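PDB 2YDT: Exo-1,5-alpha-L-arabinofuranobiosidase from Gibberella zeae, which probably removes arabinobiose units from the non-reducing ends of alpha-1,5-linked L-arabinan chains, acting as an exo-type glycoside hydrolase with a beta-propeller fold. Local coordinates for residues 39-44 with 326-331; 57-62 with 88-93. All coordinates share one frame; numbering follows the deposited sequence.

Contact 1: 39-44 with 326-331; sequences GTLLGT and SLLTFQ. With MN (manganese (II) ion), chain J.
Leu41 sets its two terminal methyls against one corner of the Phe330 ring: CD1 lies 4.0 Å from Phe330 CE1, and CD2 is almost as close to that carbon. The leucine runs roughly perpendicular to the phenylalanine side chain, and the methyls meet the ring obliquely. Leu41 CG is anti to its carbonyl carbon (chi1 -57°), which turns the isobutyl fork toward strand 326-330. The same CD2 also approaches Leu328 CD1 at 4.3 Å, a looser apolar contact. Leu328 in turn presses its other methyl, CD2, over the centre of the Phe330 ring, 3.8 Å above the plane, so the ring and both leucines form one continuous apolar patch.

Beyond it the chemistry becomes polar. Gln331 CG sits between the backbone N and the carbonyl carbon (chi1 63°), and a bend at chi2 (-148°) swings the amide beside Gly39. The two amide atoms divide the work: OE1 binds the manganese ion at 2.4 Å, alongside three waters, while NE2 makes a weak hydrogen bond to Ser37 O. NE2 stands 3.6 Å from Gly39 N, a van der Waals approach that is not a hydrogen bond.

No hydrogen bond joins the segments, and they belong to different four-stranded antiparallel sheets. Strand 41-47 pairs with 28-35 and 57-62, whereas 326-330 is an edge strand beside 336-341. Met338 of that neighbouring strand touches both leucines, and Pro33 and Glu35 of strand 28-35 meet Leu328 and Phe330, which places the patch at the junction of two adjacent propeller blades.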
loop_
_atom_site.group_PDB
_atom_site.type_symbol
_atom_site.label_atom_id
_atom_site.label_comp_id
_atom_site.label_asym_id
_atom_site.label_seq_id
_atom_site.Cartn_x
_atom_site.Cartn_y
_atom_site.Cartn_z
ATOM N N GLY A 39 8.443 3.422 -18.590
ATOM C CA GLY A 39 8.762 2.048 -18.340
ATOM C C GLY A 39 9.781 1.802 -17.228
ATOM O O GLY A 39 9.963 0.661 -16.824
ATOM N N THR A 40 10.399 2.874 -16.712
ATOM C CA THR A 40 11.250 2.824 -15.531
ATOM C C THR A 40 10.432 2.309 -14.333
ATOM O O THR A 40 9.237 2.641 -14.216
ATOM C CB THR A 40 11.791 4.235 -15.204
ATOM O OG1 THR A 40 12.773 4.575 -16.184
ATOM C CG2 THR A 40 12.452 4.286 -13.802
ATOM N N LEU A 41 11.068 1.521 -13.445
ATOM C CA LEU A 41 10.449 1.171 -12.159
ATOM C C LEU A 41 11.191 1.865 -11.041
ATOM O O LEU A 41 12.443 1.988 -11.073
ATOM C CB LEU A 41 10.501 -0.322 -11.886
ATOM C CG LEU A 41 9.866 -1.248 -12.925
ATOM C CD1 LEU A 41 9.988 -2.688 -12.460
ATOM C CD2 LEU A 41 8.387 -0.991 -13.209
ATOM N N LEU A 42 10.429 2.357 -10.065
ATOM C CA LEU A 42 10.981 2.856 -8.820
ATOM C C LEU A 42 10.459 1.991 -7.688
ATOM O O LEU A 42 9.435 1.333 -7.826
ATOM C CB LEU A 42 10.550 4.303 -8.575
ATOM C CG LEU A 42 10.969 5.333 -9.622
ATOM C CD1 LEU A 42 10.448 6.746 -9.222
ATOM C CD2 LEU A 42 12.534 5.357 -9.831
ATOM N N GLY A 43 11.221 1.953 -6.612
ATOM C CA GLY A 43 10.845 1.227 -5.426
ATOM C C GLY A 43 11.300 1.937 -4.180
ATOM O O GLY A 43 12.292 2.682 -4.214
ATOM N N THR A 44 10.631 1.635 -3.048
ATOM C CA THR A 44 10.980 2.186 -1.734
ATOM C C THR A 44 10.483 1.260 -0.637
ATOM O O THR A 44 9.822 0.226 -0.896
ATOM C CB THR A 44 10.398 3.608 -1.583
ATOM O OG1 THR A 44 11.011 4.255 -0.437
ATOM C CG2 THR A 44 8.853 3.589 -1.426
ATOM N N SER A 326 3.299 -6.114 -1.847
ATOM C CA SER A 326 2.654 -5.254 -2.826
ATOM C C SER A 326 2.722 -5.817 -4.217
ATOM O O SER A 326 3.465 -6.788 -4.492
ATOM C CB SER A 326 3.248 -3.843 -2.791
ATOM O OG SER A 326 4.630 -3.851 -2.918
ATOM N N LEU A 327 1.926 -5.219 -5.100
ATOM C CA LEU A 327 1.757 -5.705 -6.477
ATOM C C LEU A 327 1.833 -4.582 -7.485
ATOM O O LEU A 327 1.512 -3.415 -7.194
ATOM C CB LEU A 327 0.381 -6.371 -6.608
ATOM C CG LEU A 327 0.009 -7.514 -5.686
ATOM C CD1 LEU A 327 -1.540 -7.883 -5.794
ATOM C CD2 LEU A 327 0.872 -8.750 -5.965
ATOM N N LEU A 328 2.281 -4.922 -8.691
ATOM C CA LEU A 328 2.380 -3.985 -9.775
ATOM C C LEU A 328 2.056 -4.710 -11.086
ATOM O O LEU A 328 2.551 -5.818 -11.327
ATOM C CB LEU A 328 3.798 -3.412 -9.809
ATOM C CG LEU A 328 4.077 -2.424 -10.907
ATOM C CD1 LEU A 328 5.063 -1.354 -10.439
ATOM C CD2 LEU A 328 4.574 -3.185 -12.179
ATOM N N THR A 329 1.225 -4.092 -11.907
ATOM C CA THR A 329 0.938 -4.608 -13.262
ATOM C C THR A 329 1.670 -3.740 -14.299
ATOM O O THR A 329 1.814 -2.540 -14.103
ATOM C CB THR A 329 -0.599 -4.680 -13.503
ATOM O OG1 THR A 329 -0.830 -5.343 -14.756
ATOM C CG2 THR A 329 -1.205 -3.282 -13.554
ATOM N N PHE A 330 2.168 -4.319 -15.392
ATOM C CA PHE A 330 2.980 -3.604 -16.370
ATOM C C PHE A 330 2.143 -3.121 -17.532
ATOM O O PHE A 330 1.380 -3.914 -18.105
ATOM C CB PHE A 330 4.087 -4.516 -16.932
ATOM C CG PHE A 330 5.179 -4.875 -15.928
ATOM C CD1 PHE A 330 6.372 -4.180 -15.926
ATOM C CD2 PHE A 330 5.004 -5.885 -14.993
ATOM C CE1 PHE A 330 7.415 -4.503 -14.997
ATOM C CE2 PHE A 330 6.022 -6.181 -14.072
ATOM C CZ PHE A 330 7.221 -5.507 -14.104
ATOM N N GLN A 331 2.301 -1.847 -17.848
ATOM C CA GLN A 331 1.453 -1.168 -18.844
ATOM C C GLN A 331 1.523 -1.891 -20.200
ATOM O O GLN A 331 0.496 -2.094 -20.847
ATOM C CB GLN A 331 1.847 0.349 -18.951
ATOM C CG GLN A 331 3.298 0.642 -19.455
ATOM C CD GLN A 331 4.050 1.926 -18.915
ATOM O OE1 GLN A 331 3.595 2.662 -18.027
ATOM N NE2 GLN A 331 5.228 2.159 -19.486
HETATM MN MN MN J . 1.801 3.788 -16.915
HETATM O O HOH W 1 3.106 4.953 -15.564
HETATM O O HOH W 2 2.228 2.106 -15.594
HETATM O O HOH W 3 0.278 4.427 -16.079
#

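Contact 2: 57-62 with 88-93; sequences FPIVKS and PQLYEL. With SO4 (sulfate ion), chain H.
Ser62 OG, at the far end of the strand that lays Phe57 and Ile59 against Pro88 and Leu90, is gripped by Gly66 N and Thr68 O through hydrogen bonds, with a weak third one to Asp64 N. These bonds tie the end of strand 57-62 to the turn leading into strand 70-75; between segments 57-62 and 88-93 themselves no hydrogen bond forms.

What does cross is carbon. Pro88 CB stands over the face of the Phe57 ring, 3.5 Å from its centroid and only 2° off the ring normal, a well-centred CH-pi contact. The centring shows in the single distances: Pro88 CB is 3.8 Å from Phe57 CZ and 3.9 Å from Phe57 CG, at the opposite end of the ring. With chi1 at -63° the ring leaves its strand on the backbone-N side and extends to the proline. The Pro88 side chain is about 7 Å from the bound arabinofuranose, near the sugar without touching it. Further along, Ile59 and Leu90 meet end to end, Ile59 CD1 lying 3.9 Å from Leu90 CD2. Here the backbones have splayed, from 7.1 Å between Phe57 CA and Pro88 CA to 9.7 Å between Ile59 CA and Leu90 CA, and the gap is bridged by the two methyls rather than by a ring lying on its neighbour. Cys107 of strand 105-111 touches both Phe57 and Leu90 and so borders the two pairs.

Tyr91 faces a different environment. Its OH hydrogen-bonds Thr161 OG1 and also a sulfate, probably from the crystallisation liquor, which Thr161 N binds as well; the sulfate distance is too short to be taken literally.

Strands from two successive blades are thus joined by buried apolar packing and one CH-pi contact, forces only weakly directional.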
loop_
_atom_site.group_PDB
_atom_site.type_symbol
_atom_site.label_atom_id
_atom_site.label_comp_id
_atom_site.label_asym_id
_atom_site.label_seq_id
_atom_site.Cartn_x
_atom_site.Cartn_y
_atom_site.Cartn_z
ATOM N N PHE A 57 13.306 7.621 3.200
ATOM C CA PHE A 57 12.816 6.566 2.310
ATOM C C PHE A 57 13.817 6.445 1.157
ATOM O O PHE A 57 13.905 7.365 0.309
ATOM C CB PHE A 57 11.439 6.892 1.737
ATOM C CG PHE A 57 10.343 7.000 2.772
ATOM C CD1 PHE A 57 10.231 6.091 3.816
ATOM C CD2 PHE A 57 9.340 7.931 2.598
ATOM C CE1 PHE A 57 9.167 6.177 4.739
ATOM C CE2 PHE A 57 8.242 8.010 3.504
ATOM C CZ PHE A 57 8.194 7.124 4.589
ATOM N N PRO A 58 14.505 5.288 1.039
ATOM C CA PRO A 58 15.359 5.097 -0.154
ATOM C C PRO A 58 14.539 4.985 -1.460
ATOM O O PRO A 58 13.407 4.467 -1.468
ATOM C CB PRO A 58 16.070 3.769 0.126
ATOM C CG PRO A 58 15.813 3.453 1.572
ATOM C CD PRO A 58 14.519 4.107 1.917
ATOM N N ILE A 59 15.098 5.475 -2.561
ATOM C CA ILE A 59 14.490 5.316 -3.879
ATOM C C ILE A 59 15.438 4.563 -4.773
ATOM O O ILE A 59 16.529 5.064 -5.089
ATOM C CB ILE A 59 14.133 6.694 -4.494
ATOM C CG1 ILE A 59 13.126 7.404 -3.571
ATOM C CG2 ILE A 59 13.562 6.537 -5.955
ATOM C CD1 ILE A 59 11.679 6.822 -3.580
ATOM N N VAL A 60 15.009 3.369 -5.172
ATOM C CA VAL A 60 15.742 2.544 -6.148
ATOM C C VAL A 60 15.076 2.590 -7.507
ATOM O O VAL A 60 13.877 2.821 -7.638
ATOM C CB VAL A 60 15.922 1.087 -5.683
ATOM C CG1 VAL A 60 16.841 1.039 -4.468
ATOM C CG2 VAL A 60 14.577 0.433 -5.374
ATOM N N LYS A 61 15.883 2.423 -8.542
ATOM C CA LYS A 61 15.389 2.495 -9.920
ATOM C C LYS A 61 15.846 1.249 -10.685
ATOM O O LYS A 61 17.002 0.815 -10.521
ATOM C CB LYS A 61 15.978 3.723 -10.600
ATOM C CG LYS A 61 15.675 3.799 -12.106
ATOM C CD LYS A 61 16.076 5.156 -12.638
ATOM C CE LYS A 61 15.968 5.211 -14.135
ATOM N NZ LYS A 61 16.193 6.575 -14.662
ATOM N N SER A 62 14.945 0.708 -11.508
ATOM C CA SER A 62 15.288 -0.370 -12.441
ATOM C C SER A 62 14.883 0.037 -13.849
ATOM O O SER A 62 13.772 0.507 -14.074
ATOM C CB SER A 62 14.570 -1.648 -12.077
ATOM O OG SER A 62 14.799 -2.667 -13.076
ATOM N N PRO A 88 5.670 4.370 3.353
ATOM C CA PRO A 88 5.839 5.062 2.101
ATOM C C PRO A 88 4.910 4.527 1.021
ATOM O O PRO A 88 4.515 3.354 1.049
ATOM C CB PRO A 88 7.307 4.793 1.743
ATOM C CG PRO A 88 7.536 3.420 2.316
ATOM C CD PRO A 88 6.768 3.447 3.630
ATOM N N GLN A 89 4.538 5.401 0.095
ATOM C CA GLN A 89 3.665 5.019 -1.057
ATOM C C GLN A 89 4.074 5.875 -2.245
ATOM O O GLN A 89 4.074 7.098 -2.174
ATOM C CB GLN A 89 2.181 5.157 -0.702
ATOM C CG GLN A 89 1.229 4.846 -1.860
ATOM C CD GLN A 89 1.206 3.378 -2.181
ATOM O OE1 GLN A 89 1.227 3.001 -3.385
ATOM N NE2 GLN A 89 1.174 2.558 -1.192
ATOM N N LEU A 90 4.441 5.236 -3.350
ATOM C CA LEU A 90 4.812 5.941 -4.573
ATOM C C LEU A 90 3.635 5.972 -5.531
ATOM O O LEU A 90 2.861 4.991 -5.644
ATOM C CB LEU A 90 5.998 5.234 -5.259
ATOM C CG LEU A 90 7.323 5.270 -4.477
ATOM C CD1 LEU A 90 8.340 4.296 -5.108
ATOM C CD2 LEU A 90 7.859 6.733 -4.515
ATOM N N TYR A 91 3.540 7.044 -6.314
ATOM C CA TYR A 91 2.393 7.250 -7.207
ATOM C C TYR A 91 2.821 8.219 -8.312
ATOM O O TYR A 91 3.502 9.210 -8.053
ATOM C CB TYR A 91 1.238 7.877 -6.424
ATOM C CG TYR A 91 0.011 8.151 -7.251
ATOM C CD1 TYR A 91 -0.783 7.101 -7.665
ATOM C CD2 TYR A 91 -0.326 9.442 -7.634
ATOM C CE1 TYR A 91 -1.881 7.293 -8.467
ATOM C CE2 TYR A 91 -1.461 9.660 -8.410
ATOM C CZ TYR A 91 -2.223 8.595 -8.830
ATOM O OH TYR A 91 -3.342 8.778 -9.644
ATOM N N GLU A 92 2.416 7.961 -9.535
ATOM C CA GLU A 92 2.696 8.893 -10.632
ATOM C C GLU A 92 1.426 9.637 -11.016
ATOM O O GLU A 92 0.393 9.009 -11.318
ATOM C CB GLU A 92 3.230 8.114 -11.845
ATOM C CG GLU A 92 3.614 8.993 -13.048
ATOM C CD GLU A 92 3.900 8.176 -14.313
ATOM O OE1 GLU A 92 2.996 7.428 -14.783
ATOM O OE2 GLU A 92 5.012 8.298 -14.846
ATOM N N LEU A 93 1.503 10.970 -11.069
ATOM C CA LEU A 93 0.350 11.748 -11.533
ATOM C C LEU A 93 -0.058 11.419 -12.971
ATOM O O LEU A 93 0.781 11.512 -13.899
ATOM C CB LEU A 93 0.664 13.240 -11.445
ATOM C CG LEU A 93 0.847 13.833 -10.046
ATOM C CD1 LEU A 93 0.833 15.407 -10.111
ATOM C CD2 LEU A 93 -0.199 13.333 -9.003
HETATM S S SO4 H . -4.513 6.117 -11.002
HETATM O O1 SO4 H . -5.023 7.077 -10.064
HETATM O O2 SO4 H . -4.022 4.916 -10.261
HETATM O O3 SO4 H . -5.553 5.765 -11.958
HETATM O O4 SO4 H . -3.417 6.665 -11.783
#

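In the fold
Both contacts join neighbouring propeller blades and share the sheet of strands 28-35 to 70-75: contact 1 links it to the sheet combining the chain's first strand, 11-17, with its last three, contact 2 to the sheet of strands 87-92 to 134-142. Leu41 O to Ser62 N (2.8 Å) and Thr44 OG1 to Pro58 O (2.6 Å) are probable hydrogen bonds between the contacts, whose centres lie about 9 Å apart. Contact 2 is buried and meets through carbon throughout, with a CH-pi contact; contact 1, partly buried, passes from leucine-phenylalanine packing to a manganese-coordinating amide at a partly exposed end. Contact 2 falls within the several blades of chain that contact 1 brackets.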